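Local atomic coordinates of Cyclo(L-tyrosyl-L-tyrosyl) synthase (Mycobacterium tuberculosis, PDB entry 2X9Q), a protein that probably makes cyclo(L-tyrosyl-L-tyrosyl) from two molecules of L-tyrosyl-tRNA without ATP, as a step in mycocyclosin biosynthesis. Residues R138-V141 with K142-G146; D202-R205 with R206-T210; A232-P235 with L236-T240. One frame throughout, in Å; residues are numbered along the deposited sequence.

Contact 1. Residues R138-V141 with K142-G146; sequences RKAV and KNIRG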
loop_
_atom_site.group_PDB
_atom_site.type_symbol
_atom_site.label_atom_id
_atom_site.label_comp_id
_atom_site.label_asym_id
_atom_site.label_seq_id
_atom_site.Cartn_x
_atom_site.Cartn_y
_atom_site.Cartn_z
ATOM N N ARG A 138 -2.749 10.776 20.651
ATOM C CA ARG A 138 -1.513 11.552 20.780
ATOM C C ARG A 138 -0.403 10.916 19.893
ATOM O O ARG A 138 0.312 11.640 19.195
ATOM C CB ARG A 138 -1.021 11.603 22.238
ATOM C CG ARG A 138 0.161 12.555 22.433
ATOM C CD ARG A 138 0.714 12.494 23.898
ATOM N NE ARG A 138 1.446 11.224 24.177
ATOM C CZ ARG A 138 2.684 10.988 23.754
ATOM N NH1 ARG A 138 3.396 11.926 23.053
ATOM N NH2 ARG A 138 3.240 9.847 24.048
ATOM N N LYS A 139 -0.255 9.595 20.004
ATOM C CA LYS A 139 0.847 8.866 19.329
ATOM C C LYS A 139 0.617 8.839 17.837
ATOM O O LYS A 139 1.583 8.934 17.104
ATOM C CB LYS A 139 0.952 7.411 19.788
ATOM C CG LYS A 139 1.755 7.209 21.073
ATOM C CD LYS A 139 1.297 6.001 21.923
ATOM C CE LYS A 139 1.950 4.658 21.585
ATOM N NZ LYS A 139 2.241 4.091 22.981
ATOM N N ALA A 140 -0.643 8.671 17.408
ATOM C CA ALA A 140 -1.012 8.723 15.958
ATOM C C ALA A 140 -0.622 10.087 15.399
ATOM O O ALA A 140 0.029 10.171 14.333
ATOM C CB ALA A 140 -2.520 8.477 15.763
ATOM N N VAL A 141 -0.991 11.170 16.118
ATOM C CA VAL A 141 -0.681 12.533 15.641
ATOM C C VAL A 141 0.827 12.693 15.512
ATOM O O VAL A 141 1.356 13.075 14.465
ATOM C CB VAL A 141 -1.312 13.650 16.549
ATOM C CG1 VAL A 141 -0.664 15.041 16.138
ATOM C CG2 VAL A 141 -2.832 13.722 16.323
ATOM N N LYS A 142 1.556 12.274 16.537
ATOM C CA LYS A 142 2.995 12.341 16.470
ATOM C C LYS A 142 3.617 11.517 15.329
ATOM O O LYS A 142 4.534 12.012 14.647
ATOM C CB LYS A 142 3.600 11.875 17.829
ATOM C CG LYS A 142 5.052 11.992 17.853
ATOM C CD LYS A 142 5.824 11.407 19.093
ATOM C CE LYS A 142 5.251 10.133 19.621
ATOM N NZ LYS A 142 5.862 9.021 18.883
ATOM N N ASN A 143 3.182 10.268 15.160
ATOM C CA ASN A 143 3.785 9.412 14.161
ATOM C C ASN A 143 3.427 9.850 12.751
ATOM O O ASN A 143 4.254 9.728 11.817
ATOM C CB ASN A 143 3.354 7.963 14.447
ATOM C CG ASN A 143 4.076 7.377 15.680
ATOM O OD1 ASN A 143 5.005 7.962 16.158
ATOM N ND2 ASN A 143 3.626 6.234 16.169
ATOM N N ILE A 144 2.189 10.337 12.577
ATOM C CA ILE A 144 1.756 10.874 11.295
ATOM C C ILE A 144 2.499 12.215 10.899
ATOM O O ILE A 144 3.019 12.327 9.766
ATOM C CB ILE A 144 0.229 11.045 11.189
ATOM C CG1 ILE A 144 -0.508 9.664 11.224
ATOM C CG2 ILE A 144 -0.107 11.818 9.930
ATOM C CD1 ILE A 144 -2.048 9.817 11.548
ATOM N N ARG A 145 2.659 13.161 11.852
ATOM C CA ARG A 145 3.583 14.306 11.615
ATOM C C ARG A 145 4.985 13.862 11.225
ATOM O O ARG A 145 5.542 14.438 10.328
ATOM C CB ARG A 145 3.730 15.193 12.869
ATOM C CG ARG A 145 2.396 15.884 13.298
ATOM C CD ARG A 145 2.780 17.119 14.320
ATOM N NE ARG A 145 1.553 17.702 14.916
ATOM C CZ ARG A 145 0.746 18.551 14.280
ATOM N NH1 ARG A 145 -0.301 19.020 14.919
ATOM N NH2 ARG A 145 0.978 18.908 13.014
ATOM N N GLY A 146 5.576 12.894 11.933
ATOM C CA GLY A 146 6.948 12.511 11.628
ATOM C C GLY A 146 7.049 11.955 10.178
ATOM O O GLY A 146 7.960 12.352 9.400
#

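Contact 2. Residues D202-R205 with R206-T210; sequences DLVR and RFLST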
loop_
_atom_site.group_PDB
_atom_site.type_symbol
_atom_site.label_atom_id
_atom_site.label_comp_id
_atom_site.label_asym_id
_atom_site.label_seq_id
_atom_site.Cartn_x
_atom_site.Cartn_y
_atom_site.Cartn_z
ATOM N N ASP A 202 -9.045 -14.670 7.128
ATOM C CA ASP A 202 -7.924 -15.542 7.316
ATOM C C ASP A 202 -6.649 -14.747 6.972
ATOM O O ASP A 202 -5.629 -14.863 7.659
ATOM C CB ASP A 202 -7.997 -16.809 6.409
ATOM C CG ASP A 202 -7.072 -17.912 6.919
ATOM O OD1 ASP A 202 -7.304 -18.392 8.065
ATOM O OD2 ASP A 202 -6.108 -18.288 6.218
ATOM N N LEU A 203 -6.677 -14.031 5.841
ATOM C CA LEU A 203 -5.505 -13.225 5.378
ATOM C C LEU A 203 -5.196 -12.139 6.421
ATOM O O LEU A 203 -4.067 -11.943 6.735
ATOM C CB LEU A 203 -5.802 -12.628 3.961
ATOM C CG LEU A 203 -5.733 -13.698 2.848
ATOM C CD1 LEU A 203 -6.188 -13.203 1.482
ATOM C CD2 LEU A 203 -4.372 -14.433 2.677
ATOM N N VAL A 204 -6.191 -11.535 7.055
ATOM C CA VAL A 204 -5.882 -10.614 8.126
ATOM C C VAL A 204 -5.191 -11.302 9.291
ATOM O O VAL A 204 -4.225 -10.760 9.784
ATOM C CB VAL A 204 -7.141 -9.871 8.569
ATOM C CG1 VAL A 204 -7.054 -9.290 10.013
ATOM C CG2 VAL A 204 -7.432 -8.760 7.504
ATOM N N ARG A 205 -5.703 -12.459 9.768
ATOM C CA ARG A 205 -5.116 -13.150 10.910
ATOM C C ARG A 205 -3.706 -13.586 10.565
ATOM O O ARG A 205 -2.829 -13.479 11.435
ATOM C CB ARG A 205 -5.945 -14.358 11.372
ATOM C CG ARG A 205 -7.303 -13.948 11.922
ATOM C CD ARG A 205 -8.259 -15.156 12.093
ATOM N NE ARG A 205 -9.532 -14.663 12.639
ATOM C CZ ARG A 205 -10.733 -15.153 12.415
ATOM N NH1 ARG A 205 -10.914 -16.194 11.577
ATOM N NH2 ARG A 205 -11.790 -14.564 13.011
ATOM N N ARG A 206 -3.454 -14.056 9.324
ATOM C CA ARG A 206 -2.080 -14.426 8.961
ATOM C C ARG A 206 -1.144 -13.189 9.095
ATOM O O ARG A 206 -0.073 -13.264 9.688
ATOM C CB ARG A 206 -1.930 -14.946 7.536
ATOM C CG ARG A 206 -2.350 -16.417 7.270
ATOM C CD ARG A 206 -2.039 -17.439 8.361
ATOM N NE ARG A 206 -3.320 -18.033 8.751
ATOM C CZ ARG A 206 -3.902 -17.921 9.954
ATOM N NH1 ARG A 206 -5.099 -18.503 10.153
ATOM N NH2 ARG A 206 -3.285 -17.262 10.963
ATOM N N PHE A 207 -1.581 -12.055 8.546
ATOM C CA PHE A 207 -0.795 -10.849 8.617
ATOM C C PHE A 207 -0.549 -10.387 10.079
ATOM O O PHE A 207 0.556 -9.930 10.393
ATOM C CB PHE A 207 -1.455 -9.744 7.818
ATOM C CG PHE A 207 -0.876 -8.402 8.063
ATOM C CD1 PHE A 207 0.434 -8.108 7.650
ATOM C CD2 PHE A 207 -1.630 -7.406 8.735
ATOM C CE1 PHE A 207 1.011 -6.848 7.907
ATOM C CE2 PHE A 207 -1.078 -6.117 8.995
ATOM C CZ PHE A 207 0.260 -5.839 8.561
ATOM N N LEU A 208 -1.579 -10.463 10.940
ATOM C CA LEU A 208 -1.415 -10.041 12.323
ATOM C C LEU A 208 -0.524 -11.000 13.078
ATOM O O LEU A 208 0.215 -10.559 13.958
ATOM C CB LEU A 208 -2.740 -9.848 13.057
ATOM C CG LEU A 208 -3.602 -8.653 12.637
ATOM C CD1 LEU A 208 -4.926 -8.659 13.325
ATOM C CD2 LEU A 208 -2.825 -7.352 12.920
ATOM N N SER A 209 -0.543 -12.288 12.723
ATOM C CA SER A 209 0.241 -13.263 13.461
ATOM C C SER A 209 1.776 -13.062 13.255
ATOM O O SER A 209 2.579 -13.652 14.001
ATOM C CB SER A 209 -0.141 -14.687 13.060
ATOM O OG SER A 209 0.604 -15.039 11.887
ATOM N N THR A 210 2.143 -12.276 12.232
ATOM C CA THR A 210 3.535 -11.869 11.950
ATOM C C THR A 210 3.978 -10.570 12.707
ATOM O O THR A 210 5.175 -10.392 12.924
ATOM C CB THR A 210 3.830 -11.678 10.390
ATOM O OG1 THR A 210 3.321 -10.411 9.931
ATOM C CG2 THR A 210 3.278 -12.863 9.504
#

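Contact 3. Residues A232-P235 with L236-T240; sequences AEAP and LFLDT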
loop_
_atom_site.group_PDB
_atom_site.type_symbol
_atom_site.label_atom_id
_atom_site.label_comp_id
_atom_site.label_asym_id
_atom_site.label_seq_id
_atom_site.Cartn_x
_atom_site.Cartn_y
_atom_site.Cartn_z
ATOM N N ALA A 232 -9.149 0.573 3.647
ATOM C CA ALA A 232 -8.808 1.911 3.287
ATOM C C ALA A 232 -7.624 2.070 2.287
ATOM O O ALA A 232 -7.648 2.998 1.476
ATOM C CB ALA A 232 -8.521 2.760 4.544
ATOM N N GLU A 233 -6.603 1.234 2.363
ATOM C CA GLU A 233 -5.507 1.209 1.368
ATOM C C GLU A 233 -5.913 0.481 0.089
ATOM O O GLU A 233 -5.291 0.690 -0.964
ATOM C CB GLU A 233 -4.321 0.395 1.906
ATOM C CG GLU A 233 -3.724 1.138 3.079
ATOM C CD GLU A 233 -2.504 0.434 3.687
ATOM O OE1 GLU A 233 -2.228 -0.748 3.275
ATOM O OE2 GLU A 233 -1.876 1.093 4.565
ATOM N N ALA A 234 -6.844 -0.464 0.204
ATOM C CA ALA A 234 -7.151 -1.387 -0.936
ATOM C C ALA A 234 -7.430 -0.694 -2.322
ATOM O O ALA A 234 -7.019 -1.220 -3.335
ATOM C CB ALA A 234 -8.375 -2.265 -0.593
ATOM N N PRO A 235 -8.164 0.441 -2.380
ATOM C CA PRO A 235 -8.438 1.013 -3.715
ATOM C C PRO A 235 -7.159 1.311 -4.513
ATOM O O PRO A 235 -7.180 1.175 -5.717
ATOM C CB PRO A 235 -9.227 2.273 -3.417
ATOM C CG PRO A 235 -9.968 1.897 -2.087
ATOM C CD PRO A 235 -8.936 1.146 -1.311
ATOM N N LEU A 236 -6.073 1.684 -3.854
ATOM C CA LEU A 236 -4.775 1.884 -4.516
ATOM C C LEU A 236 -4.132 0.596 -4.936
ATOM O O LEU A 236 -3.278 0.574 -5.909
ATOM C CB LEU A 236 -3.803 2.689 -3.662
ATOM C CG LEU A 236 -4.084 4.220 -3.483
ATOM C CD1 LEU A 236 -2.871 4.808 -2.741
ATOM C CD2 LEU A 236 -4.233 5.040 -4.720
ATOM N N PHE A 237 -4.513 -0.492 -4.256
ATOM C CA PHE A 237 -4.032 -1.822 -4.701
ATOM C C PHE A 237 -4.891 -2.414 -5.792
ATOM O O PHE A 237 -4.477 -3.374 -6.358
ATOM C CB PHE A 237 -3.890 -2.825 -3.534
ATOM C CG PHE A 237 -2.719 -2.554 -2.724
ATOM C CD1 PHE A 237 -1.443 -3.071 -3.124
ATOM C CD2 PHE A 237 -2.820 -1.712 -1.603
ATOM C CE1 PHE A 237 -0.276 -2.819 -2.338
ATOM C CE2 PHE A 237 -1.673 -1.384 -0.795
ATOM C CZ PHE A 237 -0.374 -1.937 -1.151
ATOM N N LEU A 238 -6.108 -1.890 -5.991
ATOM C CA LEU A 238 -7.075 -2.354 -7.017
ATOM C C LEU A 238 -6.930 -1.554 -8.307
ATOM O O LEU A 238 -6.906 -2.140 -9.425
ATOM C CB LEU A 238 -8.521 -2.180 -6.492
ATOM C CG LEU A 238 -8.836 -3.149 -5.317
ATOM C CD1 LEU A 238 -10.130 -2.682 -4.607
ATOM C CD2 LEU A 238 -9.015 -4.583 -5.937
ATOM N N ASP A 239 -6.841 -0.228 -8.175
ATOM C CA ASP A 239 -6.973 0.624 -9.388
ATOM C C ASP A 239 -6.433 2.029 -9.240
ATOM O O ASP A 239 -7.183 3.016 -9.451
ATOM C CB ASP A 239 -8.435 0.668 -9.864
ATOM C CG ASP A 239 -8.535 0.931 -11.395
ATOM O OD1 ASP A 239 -7.498 1.344 -12.050
ATOM O OD2 ASP A 239 -9.606 0.675 -11.987
ATOM N N THR A 240 -5.139 2.124 -8.942
ATOM C CA THR A 240 -4.445 3.399 -8.952
ATOM C C THR A 240 -4.600 4.108 -10.320
ATOM O O THR A 240 -4.806 5.326 -10.363
ATOM C CB THR A 240 -2.950 3.229 -8.605
ATOM O OG1 THR A 240 -2.831 2.779 -7.243
ATOM C CG2 THR A 240 -2.141 4.572 -8.757
#

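Contact 1. Residues R138-V141 with K142-G146
The guanidinium of Arg145 meets Val141 at a slant: Arg145 NE is 3.7 Å from Val141 CG1. The guanidinium of Arg138 meets Lys142 in a similarly slanted way, Arg138 NH1 lying 4.3 Å from Lys142 CE. The third flat group is the carboxamide of Asn143, which rests against the backbone one turn back, its CG 3.3 Å from Lys139 O.

These are neighbours four residues apart on helix 133-158. Regular alpha-helical bonds join the turns, among them Arg145 N to Val141 O at 2.9 Å, nearly straight at 173°. With CG1 anti to the backbone N (chi1 168°), Val141 turns this methyl to the flank of the arginine, whose chain is extended from CG to NE and runs alongside it. Both side chains point the same way.

Lys142 bends at its last two torsions and curls over to its neighbour. Its NZ donates to Asn143 OD1 at 3.0 Å, tilted 32° from the carbonyl plane. Asn143 ND2 bonds to Tyr126 OH, so the amide is gripped at both ends and its rotation is fixed. On another side of the helix, Ala140 is buried against Val122, Ala123 and Tyr126 of helix 122-128. Ile144 CD1 comes within 4.4 Å of Ala140 CB.

Arg138 forms a salt bridge to Glu135, and Lys139 has a long, weak ion pair with Asp131. Lys139 could be involved in aminoacyl-tRNA binding, by analogy with relatives. Four basic residues, Arg138, Lys139, Lys142 and Arg145, fall within these two turns, and all but the partly exposed Lys139 are exposed. Such a concentration of positive charge is consistent with a surface that receives the tRNA phosphate backbone.

Contact 2. Residues D202-R205 with R206-T210
Bonds from each N-H to the carbonyl four residues back run from Arg206 N to Asp202 O (2.9 Å) through to Ser209 N and Arg205 O (2.9 Å), joining successive turns of helix 194-210. The helix belongs to the Rossmann-like cyclodipeptide synthase fold. A salt bridge between residues four apart lies on its outer side. Arg206 NH1 approaches Asp202 OD1 at 3.0 Å, but the bond is weak, with an N-H...O angle of only 129°. The carboxylate and guanidinium planes stand 78° apart, so the two groups do not form a flat, two-pronged pair. The arginine bends at chi2 and chi3, which folds its head back over its own helix. One face of the guanidinium thus looks onto Asp202 O, off centre. Arg205 has a different partner, a salt bridge to Glu223.

The inner side is apolar. Val204 and Leu208 lie side by side, Val204 CG1 being 4.0 Å from Leu208 CD1. Both rest on Cys226 of helix 220-244. Val204 also touches Ile230, a substrate-binding residue by similarity. Phe207 CG is anti to the backbone N (chi1 168°), and the ring is carried off toward Gln255, Pro258 and Cys226.

Two hydroxyls turn back to carbonyls three residues earlier. Ser209 OG donates to Arg206 O at 2.9 Å, and Thr210 OG1 to Phe207 O at 2.8 Å.

Contact 3. Residues A232-P235 with L236-T240
Phe237 and Glu233 run side by side, pointing the same way. Each has CG beside its own backbone N, with chi1 of -75° and -67°. The glutamate is extended beyond CG, which brings Glu233 OE1 to 4.2 Å from Phe237 CE2. Its carboxylate is turned 35° from the ring plane. Glu233 O lies at the edge of the ring, 3.5 Å from Phe237 CD2. Glu233 OE2 is hydrogen-bonded to Thr118 OG1. By similarity, Glu233 belongs to the substrate pocket and may be critical in catalysis.

This is a proline kink in the buried helix 220-244. Pro235 has no N-H to bond the turn before. Around it the backbone bonds are bent: Leu236 N to Glu233 O (3.2 Å) and Phe237 N to Ala234 O (2.8 Å) are both weak. Pro235 O regains a better partner in Asp239 N at 2.9 Å.

Leu238 lays CG 3.3 Å from Ala234 O, and its CD1 approaches Ala234 CB at 4.4 Å. Pro235 packs on Tyr179 and Leu182 of helix 177-192. Thr240 OG1 donates to Leu236 O at 2.6 Å, in the carbonyl plane and on a lone pair. The same oxygen also accepts Asn251 ND2.

From the N terminus the contacts come in series: contact 1 on helix 133-158, contact 2 on helix 194-210, contact 3 on helix 220-244. Each joins neighbouring turns of one helix, so none closes a long loop, and none nests in or crosses another. None touches another; the centres of contacts 2 and 3 are about 19 Å apart, and the centres of contacts 1 and 3 about 23 Å. Contact 1 sits at the surface against helix 122-128. Contact 2, also at the surface, packs on an earlier part of the helix that carries contact 3. Contact 3 is buried and ties this helix to helix 177-192 and strand 249-253 of the central sheet.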